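Long-range contacts in Glp_546_48378_50642 (Giardia intestinalis, PDB 2QVW), which cleaves double-stranded RNA into siRNAs of 21 to 23 base pairs in the RNA interference pathway: residues Thr14-Ser19 against Arg260-Gln265; Leu354-Asp359 against Gly538-Ser543; Gly421-Glu426 against Tyr569-Gln574. All coordinates share one frame; numbering follows the deposited sequence.

In the fold
The three contacts fall into two groups. Interaction 1 lies at the platform and PAZ end of the molecule, its centre about 60 Å from that of interaction 2 and about 46 Å from that of interaction 3. Interactions 2 and 3 are neighbours: their centres are about 18 Å apart and their nearest atoms about 5 Å, and their segments alternate along the chain. Helix 330-356 relates them, since its last turn forms interaction 2, while its Ile-348 touches Ile-422 and Glu-426 of interaction 3. It also carries Glu-338, a probable manganese ligand of the first RNase III centre. Interaction 2 holds Pro-358 and Asp-359 of an observed manganese site, and its Leu-356 side chain is about 7 Å from a bound manganese ion.

Interaction 1 (Thr14-Ser19 against Arg260-Gln265); sequences TTRGPS and RVQALQ
Ser-19 and Ala-263 form the nearest backbone approach here, with CA atoms 6.2 Å apart. With chi1 at -179° the serine OG stands anti to the backbone N, beside the carbonyl carbon, and touches the Ala-263 CB at 3.2 Å. It also sits over one face of the Arg-260 guanidinium, 3.7 Å from NH1, and makes a weak hydrogen bond with Trp-21 NE1. A second point of contact lies at the turn, where Arg-16 and Gln-262 cross at about a right angle and Gln-262 OE1 comes to 3.5 Å of Arg-16 CD. Guanidinium and amide planes are 53° apart, and the two groups touch without a hydrogen bond between them.

The polar ends are held from outside the contact. Arg-16 NH2 hydrogen-bonds to His-226 O and Gln-262 NE2 to Lys-224 O, while Arg-260 NH1 reaches His-20 O and its guanidinium forms a cation-pi pair with Trp-21. Further out, the backbone of Ser-19 pairs with Val-12, and the turn is closed by Thr-14 N to Gly-17 O at 3.1 Å. On the far side of the short helix, Leu-264 packs on Leu-73, Leu-76 and Leu-77 of helix 60-77. The contact thus sets the short helix 260-264, in the PAZ region, against a β-hairpin, strands 6-13 and 18-25, of the antiparallel sheet in the N-terminal platform domain.

Interaction 2 (Leu354-Asp359 against Gly538-Ser543); sequences LCLFPD and GLWLGS
Leu-539 meets Leu-356 first, the two side chains crossing at about a right angle with Leu-356 CD1 4.0 Å from the Leu-539 CB. Beyond CB, the Leu-539 side chain turns to other company, touching Phe-491 and Leu-495 of helix 486-497 as well as Ile-498. Trp-540, next along the helix, offers the rim of its indole: Leu-356 CD2 lies in the ring plane, 3.9 Å from CE3. The two methyls of Leu-356 are therefore shared between consecutive residues of helix 528-542, and chi1 of -178° sends CG there by placing it anti to the backbone N. On its own side, Leu-356 CG rests over one face of the Phe-357 ring, offset toward the rim.

At the end of the segment Ser-543 faces Cys-355, with CA atoms 5.2 Å apart and the two CB atoms at 3.5 Å. The Cys-355 SG is also 3.5 Å from Ser-543 O. The serine OG turns back to the preceding helix and donates to Leu-539 O at 3.1 Å, approaching a lone pair within the plane of the carbonyl. This oxygen also accepts from Ser-543 N, so two bonds grip it. Arg-352 NH1 hydrogen-bonds to both Trp-540 O and Ser-543 O, tying one helix to the carbonyls at the end of the other.

Pro-358 and Asp-359 belong to a manganese site seen in the crystal, separate from the probable catalytic site of Glu-338, Asp-406 and Glu-409. The whole is buried packing between two helix C-terminal ends, one of them closing the long helix of the first RNase III domain that bears Glu-338.

Interaction 3 (Gly421-Glu426 against Tyr569-Gln574); sequences GIYGCE and YHRSVQ
Glu-426 and Arg-571 meet tip to tip in a salt bridge that ties helix 421-433, which follows helix 404-417 of the first RNase III fold, to a loop ahead of helix 591-602. Arg-571 NH1 donates to Glu-426 OE1 at 2.9 Å with an N-H...O angle of 158°. The acceptor lies close to the guanidinium plane, whereas the donor stands above the carboxylate plane. Arg-571 is extended from CG to NE, and its NE forms a second salt bridge with Glu-737 on helix 737-748. Between them the two carboxylates fix the position and rotation of the guanidinium.

Side-chain packing covers the same group. Ile-422 crosses Arg-571 at about a right angle, with CG2 over one guanidinium face, toward the rim. Ile-422 itself is backed by Ile-348 and Phe-416.

The aromatic contribution comes from Tyr-423, whose ring slides past the arginine in the opposite direction. Arg-571 NH1 lies 3.7 Å above one face of the Tyr-423 ring, offset toward the rim, but the ring and guanidinium planes are 72° apart. The distance of 5.1 Å from Arg-571 CZ to the ring centroid allows at most a weak cation-pi attraction. CE1 of Tyr-423 also packs 4.3 Å from the Val-573 CB. At the far end of the ring, Tyr-423 OH donates to Val-573 O at 2.7 Å, in the carbonyl plane and on a lone pair.

Interaction 1 (Thr14-Ser19 against Arg260-Gln265)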
loop_
_atom_site.group_PDB
_atom_site.type_symbol
_atom_site.label_atom_id
_atom_site.label_comp_id
_atom_site.label_asym_id
_atom_site.label_seq_id
_atom_site.Cartn_x
_atom_site.Cartn_y
_atom_site.Cartn_z
ATOM N N THR A 14 -18.714 14.204 12.561
ATOM C CA THR A 14 -19.389 13.588 13.690
ATOM C C THR A 14 -20.875 13.538 13.377
ATOM O O THR A 14 -21.326 14.020 12.336
ATOM C CB THR A 14 -19.206 14.371 14.997
ATOM O OG1 THR A 14 -19.664 15.713 14.819
ATOM C CG2 THR A 14 -17.772 14.381 15.405
ATOM N N THR A 15 -21.627 12.935 14.283
ATOM C CA THR A 15 -23.062 12.826 14.127
ATOM C C THR A 15 -23.650 14.143 13.630
ATOM O O THR A 15 -24.461 14.155 12.705
ATOM C CB THR A 15 -23.725 12.444 15.470
ATOM O OG1 THR A 15 -23.490 11.054 15.740
ATOM C CG2 THR A 15 -25.213 12.721 15.439
ATOM N N ARG A 16 -23.225 15.249 14.234
ATOM C CA ARG A 16 -23.730 16.570 13.866
ATOM C C ARG A 16 -23.315 17.046 12.489
ATOM O O ARG A 16 -24.149 17.520 11.727
ATOM C CB ARG A 16 -23.324 17.605 14.913
ATOM C CG ARG A 16 -22.092 17.234 15.722
ATOM C CD ARG A 16 -21.860 18.250 16.828
ATOM N NE ARG A 16 -23.042 18.427 17.680
ATOM C CZ ARG A 16 -23.428 17.575 18.627
ATOM N NH1 ARG A 16 -22.733 16.470 18.857
ATOM N NH2 ARG A 16 -24.509 17.831 19.352
ATOM N N GLY A 17 -22.035 16.930 12.159
ATOM C CA GLY A 17 -21.614 17.370 10.847
ATOM C C GLY A 17 -20.119 17.452 10.641
ATOM O O GLY A 17 -19.336 17.039 11.503
ATOM N N PRO A 18 -19.697 17.982 9.479
ATOM C CA PRO A 18 -18.304 18.163 9.055
ATOM C C PRO A 18 -17.652 19.501 9.461
ATOM O O PRO A 18 -18.271 20.565 9.374
ATOM C CB PRO A 18 -18.408 18.026 7.548
ATOM C CG PRO A 18 -19.705 18.742 7.266
ATOM C CD PRO A 18 -20.614 18.183 8.338
ATOM N N SER A 19 -16.395 19.426 9.894
ATOM C CA SER A 19 -15.624 20.594 10.306
ATOM C C SER A 19 -14.328 20.566 9.509
ATOM O O SER A 19 -13.518 19.655 9.663
ATOM C CB SER A 19 -15.318 20.518 11.792
ATOM O OG SER A 19 -14.584 21.647 12.208
ATOM N N ARG A 260 -17.486 23.682 15.220
ATOM C CA ARG A 260 -16.136 24.211 15.333
ATOM C C ARG A 260 -15.487 23.715 16.610
ATOM O O ARG A 260 -14.603 22.866 16.567
ATOM C CB ARG A 260 -16.147 25.742 15.338
ATOM C CG ARG A 260 -16.083 26.334 13.955
ATOM C CD ARG A 260 -14.838 25.846 13.231
ATOM N NE ARG A 260 -14.995 25.973 11.787
ATOM C CZ ARG A 260 -14.127 25.514 10.895
ATOM N NH1 ARG A 260 -13.024 24.893 11.277
ATOM N NH2 ARG A 260 -14.369 25.674 9.612
ATOM N N VAL A 261 -15.939 24.234 17.745
ATOM C CA VAL A 261 -15.371 23.849 19.023
ATOM C C VAL A 261 -15.054 22.359 19.075
ATOM O O VAL A 261 -13.967 21.953 18.672
ATOM C CB VAL A 261 -16.306 24.219 20.175
ATOM C CG1 VAL A 261 -15.594 24.042 21.490
ATOM C CG2 VAL A 261 -16.762 25.653 20.027
ATOM N N GLN A 262 -15.987 21.543 19.557
ATOM C CA GLN A 262 -15.763 20.097 19.654
ATOM C C GLN A 262 -14.887 19.485 18.554
ATOM O O GLN A 262 -14.037 18.646 18.828
ATOM C CB GLN A 262 -17.096 19.359 19.690
ATOM C CG GLN A 262 -16.954 17.848 19.625
ATOM C CD GLN A 262 -18.288 17.139 19.689
ATOM O OE1 GLN A 262 -19.209 17.457 18.937
ATOM N NE2 GLN A 262 -18.397 16.167 20.583
ATOM N N ALA A 263 -15.100 19.889 17.309
ATOM C CA ALA A 263 -14.292 19.346 16.229
ATOM C C ALA A 263 -12.817 19.542 16.562
ATOM O O ALA A 263 -11.987 18.679 16.293
ATOM C CB ALA A 263 -14.627 20.034 14.926
ATOM N N LEU A 264 -12.520 20.686 17.165
ATOM C CA LEU A 264 -11.174 21.080 17.557
ATOM C C LEU A 264 -10.626 20.205 18.663
ATOM O O LEU A 264 -9.440 20.227 18.953
ATOM C CB LEU A 264 -11.192 22.553 17.993
ATOM C CG LEU A 264 -10.367 23.017 19.190
ATOM C CD1 LEU A 264 -9.009 23.485 18.730
ATOM C CD2 LEU A 264 -11.109 24.144 19.889
ATOM N N GLN A 265 -11.493 19.437 19.296
ATOM C CA GLN A 265 -11.034 18.559 20.355
ATOM C C GLN A 265 -10.366 17.329 19.724
ATOM O O GLN A 265 -9.791 16.491 20.404
ATOM C CB GLN A 265 -12.217 18.135 21.219
ATOM C CG GLN A 265 -13.017 19.286 21.805
ATOM C CD GLN A 265 -12.160 20.241 22.593
ATOM O OE1 GLN A 265 -11.392 19.835 23.468
ATOM N NE2 GLN A 265 -12.288 21.523 22.295
#

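Interaction 2 (Leu354-Asp359 against Gly538-Ser543)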
loop_
_atom_site.group_PDB
_atom_site.type_symbol
_atom_site.label_atom_id
_atom_site.label_comp_id
_atom_site.label_asym_id
_atom_site.label_seq_id
_atom_site.Cartn_x
_atom_site.Cartn_y
_atom_site.Cartn_z
ATOM N N LEU A 354 10.501 -20.946 -16.974
ATOM C CA LEU A 354 10.420 -21.384 -18.361
ATOM C C LEU A 354 11.773 -21.157 -19.020
ATOM O O LEU A 354 12.290 -22.034 -19.705
ATOM C CB LEU A 354 9.355 -20.577 -19.104
ATOM C CG LEU A 354 8.081 -21.265 -19.623
ATOM C CD1 LEU A 354 7.416 -22.033 -18.514
ATOM C CD2 LEU A 354 7.121 -20.218 -20.178
ATOM N N CYS A 355 12.334 -19.969 -18.804
ATOM C CA CYS A 355 13.625 -19.600 -19.357
ATOM C C CYS A 355 14.794 -20.249 -18.632
ATOM O O CYS A 355 15.820 -20.549 -19.241
ATOM C CB CYS A 355 13.800 -18.084 -19.322
ATOM S SG CYS A 355 12.758 -17.196 -20.483
ATOM N N LEU A 356 14.656 -20.468 -17.333
ATOM C CA LEU A 356 15.744 -21.077 -16.581
ATOM C C LEU A 356 15.891 -22.553 -16.923
ATOM O O LEU A 356 16.974 -23.120 -16.813
ATOM C CB LEU A 356 15.504 -20.921 -15.086
ATOM C CG LEU A 356 16.599 -21.481 -14.184
ATOM C CD1 LEU A 356 17.954 -20.897 -14.570
ATOM C CD2 LEU A 356 16.263 -21.148 -12.743
ATOM N N PHE A 357 14.783 -23.166 -17.328
ATOM C CA PHE A 357 14.741 -24.578 -17.715
ATOM C C PHE A 357 13.930 -24.654 -19.019
ATOM O O PHE A 357 12.812 -25.194 -19.045
ATOM C CB PHE A 357 14.052 -25.402 -16.627
ATOM C CG PHE A 357 14.704 -25.305 -15.280
ATOM C CD1 PHE A 357 15.914 -25.943 -15.035
ATOM C CD2 PHE A 357 14.095 -24.603 -14.249
ATOM C CE1 PHE A 357 16.504 -25.883 -13.778
ATOM C CE2 PHE A 357 14.680 -24.539 -12.994
ATOM C CZ PHE A 357 15.880 -25.177 -12.759
ATOM N N PRO A 358 14.493 -24.111 -20.117
ATOM C CA PRO A 358 13.868 -24.082 -21.441
ATOM C C PRO A 358 13.525 -25.445 -22.009
ATOM O O PRO A 358 12.723 -25.561 -22.940
ATOM C CB PRO A 358 14.904 -23.352 -22.278
ATOM C CG PRO A 358 16.169 -23.821 -21.675
ATOM C CD PRO A 358 15.890 -23.657 -20.209
ATOM N N ASP A 359 14.142 -26.474 -21.444
ATOM C CA ASP A 359 13.918 -27.846 -21.882
ATOM C C ASP A 359 12.955 -28.627 -20.989
ATOM O O ASP A 359 12.441 -29.673 -21.391
ATOM C CB ASP A 359 15.253 -28.591 -21.957
ATOM C CG ASP A 359 15.076 -30.094 -21.974
ATOM O OD1 ASP A 359 14.825 -30.672 -20.890
ATOM O OD2 ASP A 359 15.175 -30.685 -23.075
ATOM N N GLY A 538 21.523 -13.948 -11.844
ATOM C CA GLY A 538 21.753 -13.632 -13.241
ATOM C C GLY A 538 21.076 -14.567 -14.222
ATOM O O GLY A 538 20.506 -14.117 -15.201
ATOM N N LEU A 539 21.148 -15.867 -13.983
ATOM C CA LEU A 539 20.499 -16.816 -14.876
ATOM C C LEU A 539 18.990 -16.783 -14.709
ATOM O O LEU A 539 18.247 -17.080 -15.649
ATOM C CB LEU A 539 20.989 -18.229 -14.598
ATOM C CG LEU A 539 22.209 -18.654 -15.399
ATOM C CD1 LEU A 539 22.724 -19.978 -14.884
ATOM C CD2 LEU A 539 21.823 -18.745 -16.869
ATOM N N TRP A 540 18.547 -16.433 -13.500
ATOM C CA TRP A 540 17.128 -16.347 -13.185
ATOM C C TRP A 540 16.505 -15.299 -14.081
ATOM O O TRP A 540 15.654 -15.619 -14.913
ATOM C CB TRP A 540 16.943 -15.990 -11.705
ATOM C CG TRP A 540 15.520 -15.721 -11.279
ATOM C CD1 TRP A 540 14.970 -14.501 -11.005
ATOM C CD2 TRP A 540 14.466 -16.686 -11.089
ATOM N NE1 TRP A 540 13.644 -14.638 -10.658
ATOM C CE2 TRP A 540 13.307 -15.966 -10.701
ATOM C CE3 TRP A 540 14.387 -18.085 -11.207
ATOM C CZ2 TRP A 540 12.081 -16.597 -10.428
ATOM C CZ3 TRP A 540 13.164 -18.715 -10.933
ATOM C CH2 TRP A 540 12.030 -17.967 -10.549
ATOM N N LEU A 541 16.955 -14.056 -13.940
ATOM C CA LEU A 541 16.413 -12.972 -14.749
ATOM C C LEU A 541 17.150 -12.744 -16.052
ATOM O O LEU A 541 16.872 -11.787 -16.766
ATOM C CB LEU A 541 16.406 -11.664 -13.961
ATOM C CG LEU A 541 16.826 -11.629 -12.488
ATOM C CD1 LEU A 541 18.338 -11.603 -12.371
ATOM C CD2 LEU A 541 16.248 -10.377 -11.855
ATOM N N GLY A 542 18.076 -13.633 -16.374
ATOM C CA GLY A 542 18.841 -13.467 -17.597
ATOM C C GLY A 542 18.433 -14.312 -18.790
ATOM O O GLY A 542 18.369 -13.797 -19.908
ATOM N N SER A 543 18.160 -15.594 -18.563
ATOM C CA SER A 543 17.794 -16.488 -19.649
ATOM C C SER A 543 16.789 -15.886 -20.639
ATOM O O SER A 543 15.733 -15.349 -20.261
ATOM C CB SER A 543 17.282 -17.812 -19.078
ATOM O OG SER A 543 18.336 -18.464 -18.375
#

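Interaction 3 (Gly421-Glu426 against Tyr569-Gln574)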
loop_
_atom_site.group_PDB
_atom_site.type_symbol
_atom_site.label_atom_id
_atom_site.label_comp_id
_atom_site.label_asym_id
_atom_site.label_seq_id
_atom_site.Cartn_x
_atom_site.Cartn_y
_atom_site.Cartn_z
ATOM N N GLY A 421 6.466 -1.055 -8.647
ATOM C CA GLY A 421 5.795 -2.067 -9.443
ATOM C C GLY A 421 6.491 -3.391 -9.674
ATOM O O GLY A 421 7.314 -3.825 -8.866
ATOM N N ILE A 422 6.144 -4.023 -10.796
ATOM C CA ILE A 422 6.693 -5.323 -11.176
ATOM C C ILE A 422 8.218 -5.335 -11.102
ATOM O O ILE A 422 8.819 -6.323 -10.679
ATOM C CB ILE A 422 6.214 -5.741 -12.601
ATOM C CG1 ILE A 422 6.634 -7.184 -12.883
ATOM C CG2 ILE A 422 6.765 -4.784 -13.653
ATOM C CD1 ILE A 422 6.028 -7.744 -14.128
ATOM N N TYR A 423 8.835 -4.232 -11.514
ATOM C CA TYR A 423 10.283 -4.099 -11.450
ATOM C C TYR A 423 10.715 -4.293 -9.991
ATOM O O TYR A 423 11.823 -4.760 -9.711
ATOM C CB TYR A 423 10.695 -2.712 -11.928
ATOM C CG TYR A 423 11.007 -2.624 -13.401
ATOM C CD1 TYR A 423 10.505 -1.580 -14.174
ATOM C CD2 TYR A 423 11.845 -3.556 -14.016
ATOM C CE1 TYR A 423 10.830 -1.462 -15.520
ATOM C CE2 TYR A 423 12.178 -3.446 -15.358
ATOM C CZ TYR A 423 11.666 -2.393 -16.104
ATOM O OH TYR A 423 12.003 -2.250 -17.429
ATOM N N GLY A 424 9.825 -3.932 -9.071
ATOM C CA GLY A 424 10.108 -4.082 -7.664
ATOM C C GLY A 424 9.922 -5.509 -7.190
ATOM O O GLY A 424 10.807 -6.073 -6.546
ATOM N N CYS A 425 8.771 -6.102 -7.492
ATOM C CA CYS A 425 8.493 -7.483 -7.086
ATOM C C CYS A 425 9.612 -8.380 -7.586
ATOM O O CYS A 425 10.125 -9.225 -6.854
ATOM C CB CYS A 425 7.180 -7.964 -7.691
ATOM S SG CYS A 425 5.878 -6.755 -7.653
ATOM N N GLU A 426 9.982 -8.177 -8.848
ATOM C CA GLU A 426 11.031 -8.952 -9.498
ATOM C C GLU A 426 12.329 -8.884 -8.707
ATOM O O GLU A 426 12.992 -9.905 -8.494
ATOM C CB GLU A 426 11.260 -8.435 -10.916
ATOM C CG GLU A 426 10.035 -8.542 -11.806
ATOM C CD GLU A 426 10.265 -7.973 -13.199
ATOM O OE1 GLU A 426 10.494 -6.751 -13.324
ATOM O OE2 GLU A 426 10.216 -8.754 -14.169
ATOM N N TYR A 569 11.105 -5.435 -22.485
ATOM C CA TYR A 569 11.758 -4.330 -23.192
ATOM C C TYR A 569 10.713 -3.397 -23.779
ATOM O O TYR A 569 11.045 -2.360 -24.344
ATOM C CB TYR A 569 12.642 -4.870 -24.316
ATOM C CG TYR A 569 13.932 -5.505 -23.846
ATOM C CD1 TYR A 569 15.039 -4.721 -23.500
ATOM C CD2 TYR A 569 14.049 -6.889 -23.741
ATOM C CE1 TYR A 569 16.227 -5.305 -23.061
ATOM C CE2 TYR A 569 15.232 -7.476 -23.305
ATOM C CZ TYR A 569 16.313 -6.682 -22.966
ATOM O OH TYR A 569 17.466 -7.274 -22.509
ATOM N N HIS A 570 9.447 -3.784 -23.658
ATOM C CA HIS A 570 8.325 -2.988 -24.162
ATOM C C HIS A 570 7.787 -2.060 -23.068
ATOM O O HIS A 570 7.058 -1.106 -23.346
ATOM C CB HIS A 570 7.191 -3.901 -24.643
ATOM C CG HIS A 570 7.376 -4.435 -26.029
ATOM N ND1 HIS A 570 7.465 -3.616 -27.134
ATOM C CD2 HIS A 570 7.464 -5.704 -26.493
ATOM C CE1 HIS A 570 7.602 -4.359 -28.219
ATOM N NE2 HIS A 570 7.604 -5.629 -27.859
ATOM N N ARG A 571 8.147 -2.349 -21.822
ATOM C CA ARG A 571 7.689 -1.541 -20.709
ATOM C C ARG A 571 8.128 -0.099 -20.899
ATOM O O ARG A 571 9.260 0.162 -21.311
ATOM C CB ARG A 571 8.235 -2.104 -19.396
ATOM C CG ARG A 571 7.731 -3.504 -19.095
ATOM C CD ARG A 571 8.276 -4.033 -17.790
ATOM N NE ARG A 571 7.864 -5.410 -17.561
ATOM C CZ ARG A 571 8.267 -6.146 -16.532
ATOM N NH1 ARG A 571 9.094 -5.634 -15.634
ATOM N NH2 ARG A 571 7.841 -7.396 -16.404
ATOM N N SER A 572 7.222 0.830 -20.603
ATOM C CA SER A 572 7.495 2.254 -20.749
ATOM C C SER A 572 8.745 2.717 -20.014
ATOM O O SER A 572 9.411 3.642 -20.459
ATOM C CB SER A 572 6.291 3.072 -20.285
ATOM O OG SER A 572 5.940 2.759 -18.951
ATOM N N VAL A 573 9.068 2.087 -18.891
ATOM C CA VAL A 573 10.260 2.474 -18.143
ATOM C C VAL A 573 11.294 1.379 -18.318
ATOM O O VAL A 573 11.000 0.203 -18.100
ATOM C CB VAL A 573 9.976 2.619 -16.632
ATOM C CG1 VAL A 573 11.122 3.358 -15.967
ATOM C CG2 VAL A 573 8.648 3.324 -16.405
ATOM N N GLN A 574 12.505 1.757 -18.705
ATOM C CA GLN A 574 13.561 0.767 -18.906
ATOM C C GLN A 574 14.613 0.772 -17.805
ATOM O O GLN A 574 14.831 1.779 -17.141
ATOM C CB GLN A 574 14.243 0.981 -20.259
ATOM C CG GLN A 574 13.391 0.616 -21.457
ATOM C CD GLN A 574 12.788 -0.761 -21.330
ATOM O OE1 GLN A 574 11.751 -0.930 -20.698
ATOM N NE2 GLN A 574 13.442 -1.760 -21.918
#